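Local coordinates for HIAXHD3 (Humicola insolens, PDB 3ZXK), which hydrolyses alpha-L-arabinofuranosyl side chains, probably of xylan, as an exo-acting family 43 glycosidase, and has been engineered to gain endo-xylanase activity, at residues N10-D16 / G271-V277; A244-G250 / Y262-A268. One frame throughout, in Å; residues are numbered along the deposited sequence. Where two conformers were deposited one is given.

Interaction 1: N10-D16 / G271-V277; sequences NPVLWED and GGRIPVV. With AHR (alpha-L-arabinofuranose), chain C.
The five-bladed propeller of family 43 has an arabinofuranose pocket, and the strand that carries R273 of that pocket is backed here by an irregular N-terminal strap. The strap N10-D16 runs antiparallel to strand 273-277, with P11 facing V276 (CA-CA 4.7 Å) and D16 facing G272 (CA-CA 4.7 Å). Side chains do much of the backbone pairing. The N10 carboxamide (chi1 m) closes a two-pronged bond on V277, whose N donates to N10 OD1 at 2.8 Å while N10 ND2 donates to V277 O at 3.0 Å. A cis peptide precedes P11; next along, V12 N donates to P275 O at 3.1 Å, and V12 CG1 packs on V277 CG2 at 3.6 Å. W14 is the centre of an inverse gamma turn, and its chi1 of t brings the indole back over I274, so that I274 CD1 sits 3.7 Å from the centroid of the five-membered ring of W14 in a CH-pi contact. At the far end R273 N donates to D16 OD1 at 2.9 Å. The backbone angles of G272 (118/-160) call for glycine, since a CB would jam against G271 O, and it would also collide with D16 CG. D16 OD2 meanwhile accepts from G507 N in the C-terminal beta-sandwich. One water takes a hydrogen bond from R273 NE (2.8 Å) and gives one to D16 OD1 (2.7 Å). R273 NH1 then donates to arabinofuranose O3 at 2.9 Å. Chemically, a single carboxylate oxygen, D16 OD1, holds the sugar-binding arginine both at its backbone and, through water, at its guanidinium.

Interaction 2: A244-G250 / Y262-A268; sequences AGFAHQG and YVAFMDA. With AHR (alpha-L-arabinofuranose), chain C.
Complementary bumps and hollows let a looping chain close over a blade strand with little regular pairing. Segment 244-250 runs antiparallel to strand 262-267, and its one bridge, H248 with F265, is a hydrogen-bonded pair (H248 N to F265 O and F265 N to H248 O, both 3.1 Å). M266, all m, curls its thioether beneath the loop: SD lies 3.7 Å from A247 CB, and CE is 4.0 Å from A244 CB. G245 leaves space for D267, and G250 lets its CA come within 3.2 Å of V263 O, where a CB would clash. Q249, with positive phi, turns the chain through a corner, and Y262 OH reaches up to donate to its O at 2.6 Å. F265 (chi1 p) presents its edge to the H248 ring face, centroids 5.1 Å apart and planes at 58°. The H248 imidazole, also p, donates from ND1 to F246 O at 2.7 Å, which aims NE2 at arabinofuranose O2, 2.6 Å away. D267, centre of an inverse gamma turn, accepts from sugar O3 at OD1 (2.6 Å) and from O5 at OD2 (2.7 Å). Imidazole and carboxylate thus bind three sugar oxygens, while M266 and the alanines join loop to strand.

Read from the N terminus, the chain lays down 10-16 ahead of the first blade, passes through the four blades between residues 21 and 235, and enters the fifth with 244-250. Interaction 2 closes a short hairpin-like loop there, with only 11 residues between its segments. Strand 273-282 comes next, and interaction 1 closes the long loop back to 10-16, with 254 residues between; interaction 2 is nested inside it. The two meet in one sheet, where M266 N and A264 N probably bond to I274 O and V276 O, each at 2.9 Å. Last blade, N-terminal strap and sugar pocket are thereby joined, with R273 packed beside D267 at the same arabinofuranose.

Interaction 1: N10-D16 / G271-V277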
loop_
_atom_site.group_PDB
_atom_site.type_symbol
_atom_site.label_atom_id
_atom_site.label_comp_id
_atom_site.label_asym_id
_atom_site.label_seq_id
_atom_site.Cartn_x
_atom_site.Cartn_y
_atom_site.Cartn_z
ATOM N N ASN A 10 -16.348 5.572 -9.142
ATOM C CA ASN A 10 -15.159 4.715 -9.080
ATOM C C ASN A 10 -13.984 5.356 -9.857
ATOM O O ASN A 10 -14.229 6.034 -10.851
ATOM C CB ASN A 10 -15.489 3.353 -9.682
ATOM C CG ASN A 10 -16.197 2.440 -8.691
ATOM O OD1 ASN A 10 -15.717 2.234 -7.572
ATOM N ND2 ASN A 10 -17.319 1.871 -9.108
ATOM N N PRO A 11 -12.718 5.166 -9.410
ATOM C CA PRO A 11 -12.322 4.418 -8.223
ATOM C C PRO A 11 -12.617 5.185 -6.927
ATOM O O PRO A 11 -12.720 6.428 -6.927
ATOM C CB PRO A 11 -10.823 4.213 -8.430
ATOM C CG PRO A 11 -10.405 5.448 -9.163
ATOM C CD PRO A 11 -11.544 5.745 -10.105
ATOM N N VAL A 12 -12.760 4.449 -5.830
ATOM C CA VAL A 12 -13.070 5.127 -4.572
ATOM C C VAL A 12 -11.847 5.782 -3.924
ATOM O O VAL A 12 -11.983 6.772 -3.210
ATOM C CB VAL A 12 -13.835 4.222 -3.583
ATOM C CG1 VAL A 12 -15.142 3.786 -4.210
ATOM C CG2 VAL A 12 -13.002 3.004 -3.168
ATOM N N LEU A 13 -10.656 5.269 -4.218
ATOM C CA LEU A 13 -9.419 5.827 -3.673
ATOM C C LEU A 13 -8.387 5.620 -4.752
ATOM O O LEU A 13 -8.127 4.481 -5.140
ATOM C CB LEU A 13 -9.011 5.083 -2.400
ATOM C CG LEU A 13 -7.672 5.521 -1.775
ATOM C CD1 LEU A 13 -7.647 6.981 -1.356
ATOM C CD2 LEU A 13 -7.303 4.618 -0.609
ATOM N N TRP A 14 -7.805 6.697 -5.271
ATOM C CA TRP A 14 -6.857 6.554 -6.363
ATOM C C TRP A 14 -5.453 6.506 -5.836
ATOM O O TRP A 14 -4.606 7.352 -6.177
ATOM C CB TRP A 14 -7.010 7.700 -7.340
ATOM C CG TRP A 14 -6.580 7.314 -8.734
ATOM C CD1 TRP A 14 -5.421 6.667 -9.123
ATOM C CD2 TRP A 14 -7.322 7.566 -9.964
ATOM N NE1 TRP A 14 -5.391 6.514 -10.479
ATOM C CE2 TRP A 14 -6.516 7.026 -11.048
ATOM C CE3 TRP A 14 -8.539 8.183 -10.260
ATOM C CZ2 TRP A 14 -6.939 7.075 -12.367
ATOM C CZ3 TRP A 14 -8.959 8.224 -11.594
ATOM C CH2 TRP A 14 -8.171 7.696 -12.620
ATOM N N GLU A 15 -5.196 5.531 -4.978
ATOM C CA GLU A 15 -3.867 5.340 -4.383
ATOM C C GLU A 15 -3.638 3.836 -4.288
ATOM O O GLU A 15 -4.578 3.064 -4.038
ATOM C CB GLU A 15 -3.769 5.988 -2.989
ATOM C CG GLU A 15 -3.767 7.526 -2.988
ATOM C CD GLU A 15 -3.580 8.160 -1.605
ATOM O OE1 GLU A 15 -3.001 7.481 -0.735
ATOM O OE2 GLU A 15 -4.023 9.327 -1.374
ATOM N N ASP A 16 -2.387 3.416 -4.474
ATOM C CA ASP A 16 -1.987 2.013 -4.544
ATOM C C ASP A 16 -2.184 1.290 -3.198
ATOM O O ASP A 16 -1.375 1.450 -2.296
ATOM C CB ASP A 16 -0.517 1.984 -4.964
ATOM C CG ASP A 16 0.046 0.611 -5.099
ATOM O OD1 ASP A 16 -0.672 -0.290 -5.577
ATOM O OD2 ASP A 16 1.244 0.454 -4.761
ATOM N N GLY A 271 0.240 3.889 -11.801
ATOM C CA GLY A 271 -0.101 4.325 -10.460
ATOM C C GLY A 271 -0.132 3.230 -9.405
ATOM O O GLY A 271 0.085 3.508 -8.228
ATOM N N GLY A 272 -0.433 2.005 -9.817
ATOM C CA GLY A 272 -0.611 0.893 -8.878
ATOM C C GLY A 272 -2.008 0.307 -8.921
ATOM O O GLY A 272 -2.713 0.451 -9.910
ATOM N N ARG A 273 -2.379 -0.385 -7.858
ATOM C CA ARG A 273 -3.602 -1.167 -7.825
ATOM C C ARG A 273 -4.570 -0.499 -6.876
ATOM O O ARG A 273 -4.271 -0.329 -5.692
ATOM C CB ARG A 273 -3.293 -2.615 -7.454
ATOM C CG ARG A 273 -2.518 -3.238 -8.608
ATOM C CD ARG A 273 -2.035 -4.649 -8.375
ATOM N NE ARG A 273 -1.075 -4.776 -7.294
ATOM C CZ ARG A 273 -0.697 -5.946 -6.779
ATOM N NH1 ARG A 273 -1.210 -7.094 -7.266
ATOM N NH2 ARG A 273 0.192 -5.974 -5.778
ATOM N N ILE A 274 -5.710 -0.086 -7.429
ATOM C CA ILE A 274 -6.613 0.832 -6.762
ATOM C C ILE A 274 -8.024 0.251 -6.629
ATOM O O ILE A 274 -8.489 -0.481 -7.495
ATOM C CB ILE A 274 -6.603 2.227 -7.468
ATOM C CG1 ILE A 274 -7.289 2.168 -8.843
ATOM C CG2 ILE A 274 -5.163 2.761 -7.562
ATOM C CD1 ILE A 274 -7.245 3.492 -9.588
ATOM N N PRO A 275 -8.727 0.591 -5.539
ATOM C CA PRO A 275 -10.005 -0.068 -5.292
ATOM C C PRO A 275 -11.205 0.523 -6.034
ATOM O O PRO A 275 -11.305 1.747 -6.203
ATOM C CB PRO A 275 -10.217 0.119 -3.778
ATOM C CG PRO A 275 -9.459 1.366 -3.440
ATOM C CD PRO A 275 -8.261 1.374 -4.370
ATOM N N VAL A 276 -12.085 -0.381 -6.452
ATOM C CA VAL A 276 -13.382 -0.037 -7.073
ATOM C C VAL A 276 -14.464 -0.818 -6.315
ATOM O O VAL A 276 -14.207 -1.899 -5.788
ATOM C CB VAL A 276 -13.402 -0.362 -8.592
ATOM C CG1 VAL A 276 -12.399 0.529 -9.326
ATOM C CG2 VAL A 276 -13.050 -1.813 -8.840
ATOM N N VAL A 277 -15.676 -0.255 -6.274
ATOM C CA VAL A 277 -16.789 -0.799 -5.472
ATOM C C VAL A 277 -18.029 -0.981 -6.349
ATOM O O VAL A 277 -18.357 -0.110 -7.159
ATOM C CB VAL A 277 -17.113 0.136 -4.276
ATOM C CG1 VAL A 277 -18.230 -0.450 -3.416
ATOM C CG2 VAL A 277 -15.868 0.317 -3.399
HETATM O O5 AHR C . -1.858 -8.027 -13.632
HETATM C C5 AHR C . -0.911 -7.690 -12.599
HETATM C C4 AHR C . -1.068 -8.572 -11.357
HETATM O O4 AHR C . -0.885 -9.946 -11.690
HETATM C C3 AHR C . -2.435 -8.582 -10.681
HETATM O O3 AHR C . -2.638 -7.474 -9.816
HETATM C C2 AHR C . -2.447 -9.856 -9.880
HETATM O O2 AHR C . -3.761 -10.445 -9.826
HETATM C C1 AHR C . -1.516 -10.748 -10.675
HETATM O O HOH W 1 0.349 -2.740 -6.009
HETATM O O HOH W 2 -0.727 5.265 -6.143
#

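Interaction 2: A244-G250 / Y262-A268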
loop_
_atom_site.group_PDB
_atom_site.type_symbol
_atom_site.label_atom_id
_atom_site.label_comp_id
_atom_site.label_asym_id
_atom_site.label_seq_id
_atom_site.Cartn_x
_atom_site.Cartn_y
_atom_site.Cartn_z
ATOM N N ALA A 244 -6.560 -0.282 -17.273
ATOM C CA ALA A 244 -6.255 -0.605 -15.869
ATOM C C ALA A 244 -6.542 -2.075 -15.591
ATOM O O ALA A 244 -6.908 -2.473 -14.488
ATOM C CB ALA A 244 -7.047 0.307 -14.938
ATOM N N GLY A 245 -6.333 -2.903 -16.613
ATOM C CA GLY A 245 -6.640 -4.326 -16.489
ATOM C C GLY A 245 -8.093 -4.566 -16.132
ATOM O O GLY A 245 -9.002 -3.819 -16.547
ATOM N N PHE A 246 -8.303 -5.590 -15.314
ATOM C CA PHE A 246 -9.630 -6.004 -14.913
ATOM C C PHE A 246 -9.794 -5.946 -13.423
ATOM O O PHE A 246 -8.853 -6.245 -12.670
ATOM C CB PHE A 246 -9.865 -7.462 -15.309
ATOM C CG PHE A 246 -9.825 -7.691 -16.768
ATOM C CD1 PHE A 246 -10.951 -7.416 -17.540
ATOM C CD2 PHE A 246 -8.658 -8.123 -17.392
ATOM C CE1 PHE A 246 -10.924 -7.598 -18.923
ATOM C CE2 PHE A 246 -8.633 -8.329 -18.774
ATOM C CZ PHE A 246 -9.766 -8.052 -19.538
ATOM N N ALA A 247 -10.995 -5.557 -13.008
ATOM C CA ALA A 247 -11.426 -5.646 -11.609
ATOM C C ALA A 247 -11.365 -7.087 -11.148
ATOM O O ALA A 247 -11.952 -7.972 -11.779
ATOM C CB ALA A 247 -12.853 -5.094 -11.469
ATOM N N HIS A 248 -10.600 -7.330 -10.071
ATOM C CA HIS A 248 -10.483 -8.694 -9.539
ATOM C C HIS A 248 -9.949 -8.682 -8.146
ATOM O O HIS A 248 -9.531 -7.620 -7.640
ATOM C CB HIS A 248 -9.601 -9.545 -10.468
ATOM C CG HIS A 248 -8.143 -9.154 -10.475
ATOM N ND1 HIS A 248 -7.686 -7.975 -10.973
ATOM C CD2 HIS A 248 -7.029 -9.833 -10.012
ATOM C CE1 HIS A 248 -6.344 -7.918 -10.819
ATOM N NE2 HIS A 248 -5.944 -9.061 -10.255
ATOM N N GLN A 249 -9.937 -9.868 -7.518
ATOM C CA GLN A 249 -9.425 -10.060 -6.167
ATOM C C GLN A 249 -10.255 -9.192 -5.182
ATOM O O GLN A 249 -11.457 -8.953 -5.418
ATOM C CB GLN A 249 -7.904 -9.851 -6.112
ATOM C CG GLN A 249 -7.234 -10.776 -5.109
ATOM C CD GLN A 249 -5.725 -10.810 -5.248
ATOM O OE1 GLN A 249 -5.178 -10.579 -6.340
ATOM N NE2 GLN A 249 -5.028 -11.088 -4.121
ATOM N N GLY A 250 -9.692 -8.744 -4.067
ATOM C CA GLY A 250 -10.520 -7.953 -3.141
ATOM C C GLY A 250 -11.437 -8.838 -2.304
ATOM O O GLY A 250 -11.177 -10.033 -2.111
ATOM N N TYR A 262 -19.043 -5.493 -3.293
ATOM C CA TYR A 262 -17.792 -6.154 -3.696
ATOM C C TYR A 262 -16.748 -5.029 -3.882
ATOM O O TYR A 262 -16.970 -4.069 -4.662
ATOM C CB TYR A 262 -18.016 -7.000 -4.968
ATOM C CG TYR A 262 -16.771 -7.657 -5.534
ATOM C CD1 TYR A 262 -15.698 -8.031 -4.706
ATOM C CD2 TYR A 262 -16.649 -7.892 -6.909
ATOM C CE1 TYR A 262 -14.559 -8.625 -5.224
ATOM C CE2 TYR A 262 -15.520 -8.462 -7.431
ATOM C CZ TYR A 262 -14.471 -8.805 -6.605
ATOM O OH TYR A 262 -13.354 -9.376 -7.183
ATOM N N VAL A 263 -15.653 -5.119 -3.134
ATOM C CA VAL A 263 -14.558 -4.145 -3.257
ATOM C C VAL A 263 -13.441 -4.902 -3.945
ATOM O O VAL A 263 -12.846 -5.804 -3.364
ATOM C CB VAL A 263 -14.060 -3.606 -1.891
ATOM C CG1 VAL A 263 -13.021 -2.524 -2.104
ATOM C CG2 VAL A 263 -15.222 -3.039 -1.096
ATOM N N ALA A 264 -13.172 -4.549 -5.192
ATOM C CA ALA A 264 -12.113 -5.236 -5.966
ATOM C C ALA A 264 -10.989 -4.246 -6.227
ATOM O O ALA A 264 -11.089 -3.083 -5.810
ATOM C CB ALA A 264 -12.662 -5.781 -7.295
ATOM N N PHE A 265 -9.909 -4.646 -6.902
ATOM C CA PHE A 265 -9.016 -3.598 -7.376
ATOM C C PHE A 265 -8.704 -3.763 -8.843
ATOM O O PHE A 265 -8.918 -4.848 -9.426
ATOM C CB PHE A 265 -7.705 -3.489 -6.538
ATOM C CG PHE A 265 -6.945 -4.772 -6.443
ATOM C CD1 PHE A 265 -6.073 -5.153 -7.469
ATOM C CD2 PHE A 265 -7.099 -5.609 -5.330
ATOM C CE1 PHE A 265 -5.365 -6.350 -7.388
ATOM C CE2 PHE A 265 -6.386 -6.784 -5.242
ATOM C CZ PHE A 265 -5.520 -7.156 -6.261
ATOM N N MET A 266 -8.214 -2.665 -9.427
ATOM C CA MET A 266 -7.817 -2.559 -10.830
ATOM C C MET A 266 -6.291 -2.534 -10.918
ATOM O O MET A 266 -5.641 -1.966 -10.025
ATOM C CB MET A 266 -8.321 -1.229 -11.409
ATOM C CG MET A 266 -9.822 -0.988 -11.312
ATOM S SD MET A 266 -10.825 -2.158 -12.261
ATOM C CE MET A 266 -10.246 -1.917 -13.947
ATOM N N ASP A 267 -5.741 -3.058 -12.015
ATOM C CA ASP A 267 -4.307 -2.923 -12.348
ATOM C C ASP A 267 -3.994 -1.575 -13.033
ATOM O O ASP A 267 -3.641 -1.508 -14.210
ATOM C CB ASP A 267 -3.788 -4.124 -13.168
ATOM C CG ASP A 267 -3.737 -5.427 -12.353
ATOM O OD1 ASP A 267 -3.469 -5.363 -11.140
ATOM O OD2 ASP A 267 -3.970 -6.520 -12.934
ATOM N N ALA A 268 -4.131 -0.491 -12.278
ATOM C CA ALA A 268 -4.036 0.857 -12.819
ATOM C C ALA A 268 -2.594 1.373 -12.874
ATOM O O ALA A 268 -2.325 2.512 -12.480
ATOM C CB ALA A 268 -4.917 1.788 -11.994
HETATM O O5 AHR C . -1.858 -8.027 -13.632
HETATM C C5 AHR C . -0.911 -7.690 -12.599
HETATM C C4 AHR C . -1.068 -8.572 -11.357
HETATM O O4 AHR C . -0.885 -9.946 -11.690
HETATM C C3 AHR C . -2.435 -8.582 -10.681
HETATM O O3 AHR C . -2.638 -7.474 -9.816
HETATM C C2 AHR C . -2.447 -9.856 -9.880
HETATM O O2 AHR C . -3.761 -10.445 -9.826
HETATM C C1 AHR C . -1.516 -10.748 -10.675
HETATM O O HOH W 3 -6.063 -7.204 -14.618
#